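Local atomic coordinates of lysosome-associated membrane glycoprotein 1 (Mus musculus, PDB entry 5GV0), a protein that is a heavily glycosylated lysosomal membrane protein, represented here by its membrane-proximal luminal domain, and probably assembles with other copies of itself. Residues G116-C121 / G153-C158. Residues are numbered along the deposited sequence; the frame is centred on the assembly and turned at random.
Sequences GNSYKC and GSVEEC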
ATOM      1  N   GLY A 116      16.900  -0.494   6.443  1.00 10.78           N
ATOM      2  CA  GLY A 116      17.924   0.510   6.211  1.00 11.26           C
ATOM      3  C   GLY A 116      18.172   0.819   4.745  1.00 11.84           C
ATOM      4  O   GLY A 116      18.833   1.808   4.409  1.00 11.83           O
ATOM      5  N   ASN A 117      17.664  -0.046   3.875  1.00 10.67           N
ATOM      6  CA  ASN A 117      17.653   0.196   2.440  1.00  9.46           C
ATOM      7  C   ASN A 117      16.235   0.529   2.021  1.00  8.66           C
ATOM      8  O   ASN A 117      15.302   0.364   2.801  1.00 10.53           O
ATOM      9  CB  ASN A 117      18.155  -1.025   1.666  1.00 10.76           C
ATOM     10  CG  ASN A 117      19.656  -1.185   1.726  1.00 12.39           C
ATOM     11  OD1 ASN A 117      20.372  -0.299   2.178  1.00 13.12           O
ATOM     12  ND2 ASN A 117      20.146  -2.325   1.245  1.00 10.68           N
ATOM     13  N   SER A 118      16.068   0.995   0.790  1.00  8.95           N
ATOM     14  CA  SER A 118      14.725   1.202   0.251  1.00  9.08           C
ATOM     15  C   SER A 118      14.408   0.208  -0.862  1.00 11.36           C
ATOM     16  O   SER A 118      15.306  -0.276  -1.561  1.00 12.74           O
ATOM     17  CB  SER A 118      14.562   2.644  -0.257  1.00 11.71           C
ATOM     18  OG  SER A 118      15.500   2.976  -1.273  1.00 11.38           O
ATOM     19  N   TYR A 119      13.127  -0.125  -0.982  1.00  9.86           N
ATOM     20  CA  TYR A 119      12.629  -0.947  -2.078  1.00 11.73           C
ATOM     21  C   TYR A 119      12.240  -0.031  -3.217  1.00 10.34           C
ATOM     22  O   TYR A 119      11.573   0.971  -2.984  1.00 11.17           O
ATOM     23  CB  TYR A 119      11.417  -1.784  -1.645  1.00 11.30           C
ATOM     24  CG  TYR A 119      10.790  -2.578  -2.773  1.00 10.90           C
ATOM     25  CD1 TYR A 119      11.283  -3.828  -3.116  1.00 12.57           C
ATOM     26  CD2 TYR A 119       9.711  -2.079  -3.495  1.00 11.64           C
ATOM     27  CE1 TYR A 119      10.724  -4.560  -4.151  1.00 15.57           C
ATOM     28  CE2 TYR A 119       9.147  -2.805  -4.533  1.00 12.12           C
ATOM     29  CZ  TYR A 119       9.656  -4.044  -4.850  1.00 13.63           C
ATOM     30  OH  TYR A 119       9.097  -4.779  -5.882  1.00 14.41           O
ATOM     31  N   LYS A 120      12.638  -0.370  -4.438  1.00 10.67           N
ATOM     32  CA  LYS A 120      12.251   0.423  -5.601  1.00  9.84           C
ATOM     33  C   LYS A 120      11.847  -0.475  -6.761  1.00 12.56           C
ATOM     34  O   LYS A 120      12.513  -1.469  -7.055  1.00 12.02           O
ATOM     35  CB  LYS A 120      13.389   1.354  -6.027  1.00 11.70           C
ATOM     36  CG  LYS A 120      12.998   2.328  -7.138  1.00 18.79           C
ATOM     37  CD  LYS A 120      14.125   3.297  -7.452  1.00 22.62           C
ATOM     38  CE  LYS A 120      13.734   4.227  -8.590  1.00 35.45           C
ATOM     39  NZ  LYS A 120      14.877   5.073  -9.030  1.00 48.24           N
ATOM     40  N   CYS A 121      10.752  -0.124  -7.427  1.00 11.05           N
ATOM     41  CA  CYS A 121      10.337  -0.867  -8.604  1.00 11.06           C
ATOM     42  C   CYS A 121       9.476   0.005  -9.500  1.00 13.10           C
ATOM     43  O   CYS A 121       8.560   0.668  -9.027  1.00 14.54           O
ATOM     44  CB  CYS A 121       9.579  -2.128  -8.195  1.00 10.57           C
ATOM     45  SG  CYS A 121       9.363  -3.307  -9.572  1.00 13.81           S
ATOM     46  N   GLY A 153      17.242   5.091   2.142  1.00  9.93           N
ATOM     47  CA  GLY A 153      18.512   4.395   2.087  1.00 11.41           C
ATOM     48  C   GLY A 153      18.785   3.870   0.690  1.00  9.78           C
ATOM     49  O   GLY A 153      17.989   4.057  -0.235  1.00 11.10           O
ATOM     50  N   SER A 154      19.917   3.196   0.532  1.00 10.64           N
ATOM     51  CA  SER A 154      20.321   2.685  -0.770  1.00 10.53           C
ATOM     52  C   SER A 154      19.269   1.773  -1.389  1.00  9.90           C
ATOM     53  O   SER A 154      18.583   1.017  -0.694  1.00 11.78           O
ATOM     54  CB  SER A 154      21.640   1.941  -0.650  1.00 11.40           C
ATOM     55  OG  SER A 154      22.643   2.820  -0.193  1.00 15.98           O
ATOM     56  N   VAL A 155      19.157   1.858  -2.705  1.00  9.63           N
ATOM     57  CA  VAL A 155      18.070   1.222  -3.438  1.00 10.83           C
ATOM     58  C   VAL A 155      18.271  -0.269  -3.709  1.00 11.72           C
ATOM     59  O   VAL A 155      19.316  -0.693  -4.210  1.00 12.74           O
ATOM     60  CB  VAL A 155      17.854   1.935  -4.789  1.00 12.38           C
ATOM     61  CG1 VAL A 155      16.950   1.122  -5.698  1.00 17.39           C
ATOM     62  CG2 VAL A 155      17.278   3.325  -4.561  1.00 16.78           C
ATOM     63  N   GLU A 156      17.256  -1.058  -3.368  1.00 10.40           N
ATOM     64  CA  GLU A 156      17.170  -2.437  -3.821  1.00 10.90           C
ATOM     65  C   GLU A 156      16.102  -2.480  -4.896  1.00 12.40           C
ATOM     66  O   GLU A 156      14.911  -2.405  -4.606  1.00 12.52           O
ATOM     67  CB  GLU A 156      16.847  -3.389  -2.667  1.00 13.25           C
ATOM     68  CG  GLU A 156      17.864  -3.303  -1.540  1.00 10.75           C
ATOM     69  CD  GLU A 156      17.718  -4.390  -0.497  1.00 10.63           C
ATOM     70  OE1 GLU A 156      16.635  -5.009  -0.404  1.00 13.75           O
ATOM     71  OE2 GLU A 156      18.702  -4.629   0.229  1.00 11.92           O
ATOM     72  N   GLU A 157      16.530  -2.567  -6.148  1.00 13.63           N
ATOM     73  CA  GLU A 157      15.609  -2.469  -7.272  1.00 15.41           C
ATOM     74  C   GLU A 157      15.099  -3.842  -7.678  1.00 15.22           C
ATOM     75  O   GLU A 157      15.876  -4.793  -7.772  1.00 15.33           O
ATOM     76  CB  GLU A 157      16.291  -1.782  -8.454  1.00 18.26           C
ATOM     77  CG  GLU A 157      15.336  -1.345  -9.555  1.00 20.15           C
ATOM     78  CD  GLU A 157      15.945  -0.302 -10.480  1.00 38.11           C
ATOM     79  OE1 GLU A 157      17.187  -0.246 -10.589  1.00 38.76           O
ATOM     80  OE2 GLU A 157      15.178   0.471 -11.094  1.00 48.32           O
ATOM     81  N   CYS A 158      13.792  -3.943  -7.914  1.00 12.44           N
ATOM     82  CA  CYS A 158      13.191  -5.195  -8.368  1.00 14.13           C
ATOM     83  C   CYS A 158      13.894  -5.705  -9.626  1.00 15.11           C
ATOM     84  O   CYS A 158      14.281  -4.927 -10.495  1.00 15.44           O
ATOM     85  CB  CYS A 158      11.695  -5.013  -8.627  1.00 14.43           C
ATOM     86  SG  CYS A 158      11.290  -3.855  -9.957  1.00 15.39           S
TER
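The carboxylate oxygen OE2 of E156 is gripped twice: N117 ND2 reaches it at 2.9 Å along a nearly straight N-H, and T114 OG1 bonds to the same atom. OE2 lies in the amide plane of N117, yet the donor comes from above the carboxylate, the two flat groups being turned 70° apart. Both side chains have CG anti to their own carbonyl carbon (chi1 -76° for N117, -57° for E156), and they cross at about a right angle. On the opposite face of the ribbon, S118 OG gives its proton to the carbonyl O of G153 at 2.9 Å and also pairs with Q141 NE2, so this buried hydroxyl is held both by the loop at G153 and by strand 140-144. Beside it, V155 CG1 packs on K120 CB at 3.6 Å. Four backbone bonds run in parallel register between these side-chain layers, from S118 N to S154 O through to C158 N to K120 O. Beyond the last, the C121 SG to C158 SG disulfide (2.0 Å) covalently closes the pair. Strand 118-121 also pairs antiparallel with 140-144, making 155-157 a parallel edge strand, disulfide-pinned to the mixed sheet of the LAMP luminal-domain fold.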